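Local coordinates for uncharacterized protein (Bacillus subtilis, PDB 5DQW), which binds ADP in a helical HD-domain fold and probably acts as a metal-dependent phosphohydrolase on nucleotides, at the adenosine-5'-diphosphate site. Numbering follows the deposited sequence.

The adenosine-5'-diphosphate site. Residues 30-31, 68, 70, 134, 142-143, 146, 164, 169. With ADP (adenosine-5'-diphosphate), chain B.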
loop_
_atom_site.group_PDB
_atom_site.type_symbol
_atom_site.label_atom_id
_atom_site.label_comp_id
_atom_site.label_asym_id
_atom_site.label_seq_id
_atom_site.Cartn_x
_atom_site.Cartn_y
_atom_site.Cartn_z
ATOM N N GLY A 30 0.267 3.816 10.756
ATOM C CA GLY A 30 1.351 2.841 10.563
ATOM C C GLY A 30 2.315 2.766 11.734
ATOM O O GLY A 30 3.536 2.857 11.559
ATOM N N HIS A 31 1.754 2.581 12.923
ATOM C CA HIS A 31 2.499 2.572 14.194
ATOM C C HIS A 31 2.088 1.353 15.040
ATOM O O HIS A 31 2.071 1.410 16.265
ATOM C CB HIS A 31 2.158 3.838 14.999
ATOM C CG HIS A 31 2.477 5.112 14.288
ATOM N ND1 HIS A 31 1.496 5.907 13.729
ATOM C CD2 HIS A 31 3.658 5.726 14.030
ATOM C CE1 HIS A 31 2.058 6.957 13.156
ATOM N NE2 HIS A 31 3.368 6.866 13.310
ATOM N N ASP A 68 4.344 9.198 20.458
ATOM C CA ASP A 68 4.292 9.946 19.191
ATOM C C ASP A 68 2.924 10.561 19.006
ATOM O O ASP A 68 1.895 9.912 19.256
ATOM C CB ASP A 68 4.671 9.081 17.986
ATOM C CG ASP A 68 4.947 9.921 16.722
ATOM O OD1 ASP A 68 4.069 10.715 16.310
ATOM O OD2 ASP A 68 6.037 9.787 16.142
ATOM N N LYS A 70 1.189 10.926 16.619
ATOM C CA LYS A 70 0.323 10.224 15.666
ATOM C C LYS A 70 -0.586 9.192 16.318
ATOM O O LYS A 70 -1.642 8.880 15.773
ATOM C CB LYS A 70 1.153 9.568 14.556
ATOM N N ALA A 134 10.465 2.405 6.431
ATOM C CA ALA A 134 9.686 3.327 5.573
ATOM C C ALA A 134 10.080 3.273 4.073
ATOM O O ALA A 134 9.480 3.971 3.202
ATOM C CB ALA A 134 9.756 4.771 6.105
ATOM N N ARG A 142 3.548 0.252 3.312
ATOM C CA ARG A 142 3.123 1.175 4.377
ATOM C C ARG A 142 2.626 2.500 3.793
ATOM O O ARG A 142 1.598 3.039 4.248
ATOM C CB ARG A 142 4.231 1.373 5.417
ATOM C CG ARG A 142 4.536 0.130 6.253
ATOM C CD ARG A 142 5.754 0.400 7.140
ATOM N NE ARG A 142 5.348 1.296 8.216
ATOM C CZ ARG A 142 6.056 2.281 8.744
ATOM N NH1 ARG A 142 7.309 2.508 8.392
ATOM N NH2 ARG A 142 5.494 3.032 9.671
ATOM N N ALA A 143 3.283 2.977 2.743
ATOM C CA ALA A 143 2.862 4.220 2.067
ATOM C C ALA A 143 1.468 4.119 1.447
ATOM O O ALA A 143 0.616 5.013 1.613
ATOM C CB ALA A 143 3.891 4.642 0.979
ATOM N N PHE A 146 -1.253 3.846 4.261
ATOM C CA PHE A 146 -1.487 5.204 4.764
ATOM C C PHE A 146 -2.425 5.994 3.841
ATOM O O PHE A 146 -3.434 6.588 4.297
ATOM C CB PHE A 146 -0.124 5.922 4.927
ATOM C CG PHE A 146 -0.215 7.311 5.514
ATOM C CD1 PHE A 146 -0.515 8.420 4.699
ATOM C CD2 PHE A 146 -0.021 7.521 6.872
ATOM C CE1 PHE A 146 -0.609 9.720 5.236
ATOM C CE2 PHE A 146 -0.135 8.817 7.428
ATOM C CZ PHE A 146 -0.416 9.916 6.597
ATOM N N HIS A 164 4.344 11.275 -2.332
ATOM C CA HIS A 164 5.071 11.057 -1.111
ATOM C C HIS A 164 6.391 10.292 -1.377
ATOM O O HIS A 164 7.355 10.502 -0.685
ATOM C CB HIS A 164 4.163 10.333 -0.099
ATOM C CG HIS A 164 4.788 10.090 1.236
ATOM N ND1 HIS A 164 5.026 11.100 2.151
ATOM C CD2 HIS A 164 5.193 8.942 1.825
ATOM C CE1 HIS A 164 5.580 10.578 3.235
ATOM N NE2 HIS A 164 5.697 9.272 3.058
ATOM N N LEU A 169 10.093 9.617 0.570
ATOM C CA LEU A 169 10.635 8.274 0.712
ATOM C C LEU A 169 11.942 8.098 -0.071
ATOM O O LEU A 169 12.866 7.489 0.435
ATOM C CB LEU A 169 9.601 7.209 0.351
ATOM C CG LEU A 169 8.278 7.237 1.127
ATOM C CD1 LEU A 169 7.452 6.050 0.739
ATOM C CD2 LEU A 169 8.527 7.250 2.653
HETATM P PB ADP B . 5.987 7.948 11.489
HETATM O O1B ADP B . 7.422 8.251 11.129
HETATM O O2B ADP B . 5.666 8.313 12.931
HETATM O O3B ADP B . 5.525 6.555 11.121
HETATM P PA ADP B . 3.720 8.620 9.937
HETATM O O1A ADP B . 3.128 9.793 9.178
HETATM O O2A ADP B . 2.885 8.052 11.052
HETATM O O3A ADP B . 5.171 8.977 10.543
HETATM O "O5'" ADP B . 4.111 7.404 8.941
HETATM C "C5'" ADP B . 3.479 6.116 8.998
HETATM C "C4'" ADP B . 3.759 5.405 7.685
HETATM O "O4'" ADP B . 2.961 6.054 6.714
HETATM C "C3'" ADP B . 5.218 5.500 7.198
HETATM O "O3'" ADP B . 5.609 4.351 6.437
HETATM C "C2'" ADP B . 5.235 6.675 6.261
HETATM O "O2'" ADP B . 6.174 6.543 5.199
HETATM C "C1'" ADP B . 3.815 6.616 5.712
HETATM N N9 ADP B . 3.392 7.956 5.299
HETATM C C8 ADP B . 3.565 9.108 5.978
HETATM N N7 ADP B . 3.065 10.158 5.278
HETATM C C5 ADP B . 2.566 9.669 4.135
HETATM C C6 ADP B . 1.894 10.232 2.959
HETATM N N6 ADP B . 1.663 11.566 2.896
HETATM N N1 ADP B . 1.537 9.373 1.968
HETATM C C2 ADP B . 1.773 8.054 2.032
HETATM N N3 ADP B . 2.388 7.474 3.088
HETATM C C4 ADP B . 2.790 8.214 4.146
HETATM O O HOH W 1 6.861 4.127 3.666
#
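ADP lies in a nucleotide pocket of the HD-domain protein YpgQ, its adenine between two aromatic rings and its phosphates turned toward the loop of Gly30 and His31. The His164 imidazole lies almost parallel to the purine, 3° between planes, with adenine C5 over its centre; CG anti to the backbone N carries the ring in from helix 161-169. Phe146, on helix 136-150, takes the opposite face, tilted by 17°. Followed outward, its CB meets adenine N3 and the ribose ring oxygen O4', and Phe146 CG lies 3.4 Å from ADP C4. Chi1 (-177°) sets CG anti to the backbone N, so the ring spreads along the base: CD1 and CE1 run over C5, with CE1 also at C6, Phe146 CD2 touches ADP O4' at 3.3 Å, CE2 faces the alpha-phosphate O1A with adenine C8 a little farther off, and CZ ends near N7. An alanine here would remove this ring and would probably leave the adenine stacked on one side, its tilt less well fixed. The stacks grip the purine by shape, so they alone would hardly distinguish adenine from guanine. Arg142, bent at chi3, lays the face of its guanidinium under the ribose 3'-hydroxyl, ADP O3' standing 3.1 Å above the centre of the group. Arg142 NH2 donates in plane to a carbonyl lone pair of Gly30 O at 2.7 Å, which steadies the group's rotation, and makes a loose salt bridge to the beta-phosphate O3B. Water 1 joins both ribose hydroxyls to Ala134 O, a link that would suit a ribonucleotide. Beyond the phosphates, the backbone N-H of Lys70 donates to the anti lone pair of Asp68 OD1, helping orient that carboxylate. His31 points its NE2 between the two phosphates, close to the alpha-phosphate O2A and hydrogen-bonded to the beta-phosphate O2B of ADP at 2.7 Å, with O2B in the plane of the imidazole.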